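Local coordinates for protein phytase (Debaryomyces castellii, PDB 2GFI) that hydrolyses phytate (inositol hexakisphosphate), releasing phosphate, as a 3-phytase of the histidine acid phosphatase family, at residues A[291-297]-A[337-341]. Residues are numbered along the deposited sequence.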
ATOM      1  N   ASP A 291      -2.660  32.670   1.000  1.00 28.34           N
ATOM      2  CA  ASP A 291      -3.843  32.442   0.168  1.00 28.20           C
ATOM      3  C   ASP A 291      -5.133  32.703   0.896  1.00 27.50           C
ATOM      4  O   ASP A 291      -6.095  33.144   0.280  1.00 28.26           O
ATOM      5  CB  ASP A 291      -3.848  31.048  -0.420  1.00 28.83           C
ATOM      6  CG  ASP A 291      -2.693  30.822  -1.352  1.00 31.13           C
ATOM      7  OD1 ASP A 291      -2.187  31.801  -1.958  1.00 31.22           O
ATOM      8  OD2 ASP A 291      -2.209  29.688  -1.529  1.00 34.12           O
ATOM      9  N   TYR A 292      -5.179  32.444   2.198  1.00 26.26           N
ATOM     10  CA  TYR A 292      -6.397  32.760   2.920  1.00 25.63           C
ATOM     11  C   TYR A 292      -6.672  34.266   2.859  1.00 25.61           C
ATOM     12  O   TYR A 292      -7.798  34.677   2.581  1.00 25.12           O
ATOM     13  CB  TYR A 292      -6.386  32.284   4.367  1.00 24.94           C
ATOM     14  CG  TYR A 292      -7.595  32.814   5.118  1.00 24.98           C
ATOM     15  CD1 TYR A 292      -8.847  32.191   4.986  1.00 23.63           C
ATOM     16  CD2 TYR A 292      -7.501  33.960   5.919  1.00 23.24           C
ATOM     17  CE1 TYR A 292      -9.970  32.667   5.653  1.00 23.35           C
ATOM     18  CE2 TYR A 292      -8.613  34.450   6.587  1.00 23.18           C
ATOM     19  CZ  TYR A 292      -9.849  33.797   6.448  1.00 25.23           C
ATOM     20  OH  TYR A 292     -10.964  34.277   7.087  1.00 25.22           O
ATOM     21  N   TYR A 293      -5.633  35.068   3.068  1.00 25.18           N
ATOM     22  CA  TYR A 293      -5.795  36.520   3.167  1.00 25.86           C
ATOM     23  C   TYR A 293      -5.853  37.246   1.827  1.00 26.21           C
ATOM     24  O   TYR A 293      -6.300  38.397   1.750  1.00 26.68           O
ATOM     25  CB  TYR A 293      -4.718  37.136   4.065  1.00 24.97           C
ATOM     26  CG  TYR A 293      -5.005  36.949   5.525  1.00 24.97           C
ATOM     27  CD1 TYR A 293      -5.989  37.720   6.152  1.00 24.30           C
ATOM     28  CD2 TYR A 293      -4.307  35.975   6.291  1.00 23.25           C
ATOM     29  CE1 TYR A 293      -6.279  37.554   7.482  1.00 24.14           C
ATOM     30  CE2 TYR A 293      -4.587  35.799   7.624  1.00 21.87           C
ATOM     31  CZ  TYR A 293      -5.574  36.602   8.217  1.00 25.07           C
ATOM     32  OH  TYR A 293      -5.878  36.492   9.535  1.00 24.41           O
ATOM     33  N   SER A 294      -5.398  36.568   0.786  1.00 25.83           N
ATOM     34  CA  SER A 294      -5.400  37.118  -0.554  1.00 25.46           C
ATOM     35  C   SER A 294      -6.565  36.617  -1.378  1.00 25.74           C
ATOM     36  O   SER A 294      -7.215  37.394  -2.062  1.00 26.01           O
ATOM     37  CB  SER A 294      -4.091  36.755  -1.247  1.00 24.86           C
ATOM     38  OG  SER A 294      -3.051  37.071  -0.357  1.00 24.56           O
ATOM     39  N   ASN A 295      -6.820  35.310  -1.314  1.00 25.79           N
ATOM     40  CA  ASN A 295      -7.762  34.662  -2.227  1.00 25.84           C
ATOM     41  C   ASN A 295      -9.010  34.108  -1.579  1.00 25.68           C
ATOM     42  O   ASN A 295      -9.834  33.520  -2.268  1.00 25.34           O
ATOM     43  CB  ASN A 295      -7.097  33.510  -2.970  1.00 25.58           C
ATOM     44  CG  ASN A 295      -5.773  33.885  -3.569  1.00 26.18           C
ATOM     45  OD1 ASN A 295      -5.583  35.013  -4.004  1.00 27.01           O
ATOM     46  ND2 ASN A 295      -4.842  32.918  -3.613  1.00 24.77           N
ATOM     47  N   SER A 296      -9.127  34.257  -0.271  1.00 26.09           N
ATOM     48  CA  SER A 296     -10.260  33.712   0.432  1.00 27.34           C
ATOM     49  C   SER A 296     -10.856  34.746   1.390  1.00 28.04           C
ATOM     50  O   SER A 296     -10.677  35.951   1.209  1.00 28.49           O
ATOM     51  CB  SER A 296      -9.833  32.437   1.156  1.00 27.81           C
ATOM     52  OG  SER A 296     -10.949  31.639   1.485  1.00 28.19           O
ATOM     53  N   ALA A 297     -11.551  34.282   2.413  1.00 28.58           N
ATOM     54  CA  ALA A 297     -12.359  35.146   3.259  1.00 29.27           C
ATOM     55  C   ALA A 297     -11.553  36.165   4.074  1.00 29.51           C
ATOM     56  O   ALA A 297     -12.127  37.071   4.684  1.00 29.99           O
ATOM     57  CB  ALA A 297     -13.262  34.292   4.177  1.00 28.68           C
ATOM     58  N   GLU A 337     -10.234  29.340  -5.624  1.00 24.33           N
ATOM     59  CA  GLU A 337     -10.166  29.728  -4.205  1.00 24.71           C
ATOM     60  C   GLU A 337     -11.174  30.786  -3.890  1.00 23.59           C
ATOM     61  O   GLU A 337     -11.872  30.691  -2.899  1.00 23.87           O
ATOM     62  CB  GLU A 337      -8.800  30.264  -3.785  1.00 24.98           C
ATOM     63  CG  GLU A 337      -7.949  29.214  -3.174  1.00 28.29           C
ATOM     64  CD  GLU A 337      -6.736  29.780  -2.506  1.00 30.30           C
ATOM     65  OE1 GLU A 337      -6.561  29.519  -1.284  1.00 26.93           O
ATOM     66  OE2 GLU A 337      -5.961  30.444  -3.238  1.00 32.75           O
ATOM     67  N   ILE A 338     -11.221  31.803  -4.734  1.00 23.13           N
ATOM     68  CA  ILE A 338     -12.181  32.879  -4.583  1.00 23.63           C
ATOM     69  C   ILE A 338     -13.607  32.338  -4.719  1.00 23.68           C
ATOM     70  O   ILE A 338     -14.476  32.672  -3.930  1.00 24.05           O
ATOM     71  CB  ILE A 338     -11.878  33.993  -5.612  1.00 23.84           C
ATOM     72  CG1 ILE A 338     -10.507  34.648  -5.306  1.00 23.64           C
ATOM     73  CG2 ILE A 338     -13.034  34.988  -5.680  1.00 22.68           C
ATOM     74  CD1 ILE A 338      -9.938  35.467  -6.449  1.00 22.53           C
ATOM     75  N   PHE A 339     -13.832  31.477  -5.703  1.00 23.65           N
ATOM     76  CA  PHE A 339     -15.094  30.740  -5.804  1.00 24.53           C
ATOM     77  C   PHE A 339     -15.458  30.119  -4.452  1.00 24.26           C
ATOM     78  O   PHE A 339     -16.553  30.351  -3.952  1.00 24.68           O
ATOM     79  CB  PHE A 339     -14.989  29.688  -6.926  1.00 24.98           C
ATOM     80  CG  PHE A 339     -16.254  28.928  -7.208  1.00 26.45           C
ATOM     81  CD1 PHE A 339     -17.501  29.379  -6.777  1.00 27.30           C
ATOM     82  CD2 PHE A 339     -16.200  27.763  -7.972  1.00 28.19           C
ATOM     83  CE1 PHE A 339     -18.669  28.653  -7.093  1.00 27.40           C
ATOM     84  CE2 PHE A 339     -17.379  27.018  -8.262  1.00 28.76           C
ATOM     85  CZ  PHE A 339     -18.600  27.482  -7.836  1.00 26.45           C
ATOM     86  N   HIS A 340     -14.524  29.385  -3.843  1.00 23.87           N
ATOM     87  CA  HIS A 340     -14.717  28.751  -2.518  1.00 23.45           C
ATOM     88  C   HIS A 340     -14.912  29.710  -1.378  1.00 23.70           C
ATOM     89  O   HIS A 340     -15.567  29.383  -0.387  1.00 23.43           O
ATOM     90  CB  HIS A 340     -13.566  27.777  -2.181  1.00 23.13           C
ATOM     91  CG  HIS A 340     -13.756  26.423  -2.785  1.00 22.29           C
ATOM     92  ND1 HIS A 340     -14.371  25.382  -2.108  1.00 20.94           N
ATOM     93  CD2 HIS A 340     -13.477  25.960  -4.023  1.00 21.44           C
ATOM     94  CE1 HIS A 340     -14.440  24.329  -2.901  1.00 20.50           C
ATOM     95  NE2 HIS A 340     -13.909  24.653  -4.070  1.00 22.04           N
ATOM     96  N   SER A 341     -14.360  30.909  -1.512  1.00 24.66           N
ATOM     97  CA  SER A 341     -14.679  31.977  -0.559  1.00 25.33           C
ATOM     98  C   SER A 341     -16.201  32.197  -0.511  1.00 25.92           C
ATOM     99  O   SER A 341     -16.777  32.403   0.557  1.00 25.93           O
ATOM    100  CB  SER A 341     -13.978  33.262  -0.962  1.00 25.35           C
ATOM    101  OG  SER A 341     -13.949  34.145   0.126  1.00 25.05           O
TER
HETATM  102  O   HOH W   1     -11.293  29.907  -0.464  1.00 19.65           O
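Start with the direct hydrogen bond between the two helices: Asn295 ND2 donates to Glu337 OE2 at 2.7 Å. The other carboxylate oxygen of Glu337, OE1, is taken by the hydroxyl of Tyr363 and also lies 3.2 Å from Asp291 CB. Asp291 brings a like charge close, its OD2 4.2 Å from Glu337 OE2. A water makes a second polar link, donating to Glu337 O and hydrogen-bonded to Ser296 OG, both at 2.6 Å. In this histidine phosphatase fold, helix 333-343 follows the central strand 326-331 and starts with Asp333, the predicted proton donor; Glu337, one turn on, has its side chain about 5 Å from that of Asp333. The last turn of helix 277-295, residues 291-295, crosses 337-341 at 82°. Backbone packing is tight here: Asn295 O receives a CA-H...O contact from Ile338 CA at 3.4 Å. Ser296, the first residue past the end of helix 277-295, has its C 3.4 Å from Ser341 OG, and Thr302 OG1 hydrogen-bonds both Ser341 OG and Ser296 O.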